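PDB 4XGU: putative pachytene checkpoint protein 2 from Caenorhabditis elegans, which hydrolyses ATP as an AAA+ protein remodeler of the PCH2 subfamily and probably plays a key role in chromosome recombination during meiosis. Local coordinates for the interface of chains A and B. Sequence-based numbering; all coordinates share one arbitrary frame. Chains: chain A/B, Putative pachytene checkpoint protein 2.

The interface of chains A and B. Residues chain A 333-334, 337-338, 341, 391; chain B 159, 164-165, 168-169.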
# COMPACT_ATOMS: atom_id res chain seq x y z
N SER A 333 6.00 10.08 -46.35
CA SER A 333 4.91 10.90 -45.83
C SER A 333 5.43 12.17 -45.16
O SER A 333 4.84 13.24 -45.30
CB SER A 333 4.06 10.10 -44.85
OG SER A 333 3.59 8.90 -45.45
N SER A 334 6.52 12.03 -44.42
CA SER A 334 7.15 13.17 -43.76
C SER A 334 7.65 14.18 -44.78
O SER A 334 7.34 15.37 -44.70
CB SER A 334 8.32 12.71 -42.88
OG SER A 334 7.88 11.78 -41.90
N GLU A 337 4.89 15.94 -46.43
CA GLU A 337 4.26 16.91 -45.55
C GLU A 337 5.09 18.19 -45.45
O GLU A 337 4.55 19.29 -45.45
CB GLU A 337 4.02 16.32 -44.16
CG GLU A 337 3.44 17.31 -43.15
CD GLU A 337 2.03 17.79 -43.50
OE1 GLU A 337 1.57 18.76 -42.88
OE2 GLU A 337 1.39 17.19 -44.40
N LEU A 338 6.41 18.02 -45.37
CA LEU A 338 7.32 19.16 -45.35
C LEU A 338 7.24 19.92 -46.67
O LEU A 338 7.39 21.14 -46.71
CB LEU A 338 8.76 18.70 -45.10
CG LEU A 338 9.07 18.01 -43.77
CD1 LEU A 338 10.51 17.53 -43.78
CD2 LEU A 338 8.83 18.95 -42.61
N ILE A 341 4.12 22.06 -46.83
CA ILE A 341 4.35 23.25 -46.02
C ILE A 341 5.05 24.35 -46.80
O ILE A 341 4.62 25.50 -46.81
CB ILE A 341 5.20 22.91 -44.79
CG1 ILE A 341 4.42 22.01 -43.84
CG2 ILE A 341 5.64 24.18 -44.09
CD1 ILE A 341 5.32 21.29 -42.88
N PRO A 391 11.95 14.37 -38.88
CA PRO A 391 11.79 15.57 -39.70
C PRO A 391 12.06 16.89 -38.97
O PRO A 391 12.62 17.80 -39.57
CB PRO A 391 10.33 15.51 -40.16
CG PRO A 391 9.68 14.50 -39.27
CD PRO A 391 10.75 13.52 -38.96
N LEU B 159 7.83 25.02 -37.62
CA LEU B 159 6.90 24.02 -38.12
C LEU B 159 5.49 24.29 -37.61
O LEU B 159 4.54 24.34 -38.39
CB LEU B 159 7.34 22.62 -37.71
CG LEU B 159 8.54 22.02 -38.45
CD1 LEU B 159 8.99 20.73 -37.78
CD2 LEU B 159 8.17 21.77 -39.91
N VAL B 164 1.75 22.29 -39.23
CA VAL B 164 2.03 20.91 -39.62
C VAL B 164 0.99 19.97 -39.06
O VAL B 164 0.59 20.10 -37.90
CB VAL B 164 3.41 20.45 -39.14
CG1 VAL B 164 3.75 19.08 -39.72
CG2 VAL B 164 4.46 21.46 -39.54
N ASN B 165 0.54 19.02 -39.87
CA ASN B 165 -0.34 17.96 -39.39
C ASN B 165 0.39 17.11 -38.36
O ASN B 165 1.39 16.46 -38.69
CB ASN B 165 -0.84 17.10 -40.55
CG ASN B 165 -2.01 16.22 -40.16
OD1 ASN B 165 -2.18 15.87 -38.99
ND2 ASN B 165 -2.82 15.85 -41.14
N ILE B 168 0.66 13.22 -39.26
CA ILE B 168 1.68 12.79 -40.21
C ILE B 168 3.08 12.99 -39.62
O ILE B 168 3.86 12.05 -39.54
CB ILE B 168 1.58 13.55 -41.54
CG1 ILE B 168 0.20 13.32 -42.18
CG2 ILE B 168 2.68 13.12 -42.50
CD1 ILE B 168 0.04 13.95 -43.55
N ILE B 169 3.37 14.21 -39.19
CA ILE B 169 4.65 14.50 -38.55
C ILE B 169 4.47 14.79 -37.07
O ILE B 169 3.69 15.67 -36.69
CB ILE B 169 5.35 15.69 -39.23
CG1 ILE B 169 5.75 15.32 -40.66
CG2 ILE B 169 6.58 16.11 -38.43
CD1 ILE B 169 6.54 16.39 -41.36
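A:Glu337 meets a loop of chain B that is extended at B:Val164 and B:Asn165 and takes helical torsions at B:Ile168, while A:Glu337 lies in the regular helix 324-341. The contact illustrates how one acidic residue can be at once apolar spacer and polar anchor. CG of A:Glu337 stands anti to the backbone N (chi1 177°), and the chain then bends at chi2 (65°), which carries the carboxylate towards the loop. There OE1 accepts a nearly straight hydrogen bond from the backbone N of B:Asn165 at 3.2 Å, the donor lying well out of the carboxylate plane, tilted to one face. The other oxygen, OE2, lies against the CD1 methyl of B:Ile168, 3.6 Å away. Farther back, the methylene CG packs on CD1 of B:Ile169 at 3.7 Å and also faces CG1 of B:Val164. An alanine here would probably leave the backbone N-H of B:Asn165 without its acceptor and open a gap beside B:Ile168 and B:Ile169.

B:Ile169 wedges between two helices of chain A: its CD1 tip reaches CD2 of A:Leu338 (3.6 Å), the two side chains crossing at about a right angle, while its CG2 branch touches CG of A:Pro391 at 3.6 Å. Next to it, CG2 of B:Ile168 rests near the carbonyl O of A:Ser333. At the opposite end, CD1 of A:Ile341 meets CG2 of B:Val164 tip to tip at 3.5 Å, and CD2 of B:Leu159 closes on A:Leu338.

Helix 324-341 and the start of helix 390-397, both in the AAA+ lid region of chain A, thus receive the end of helix 145-161 and the following loop of chain B, and probably join neighbouring subunits, as expected for an AAA+ ring; the deposited assembly holds six copies.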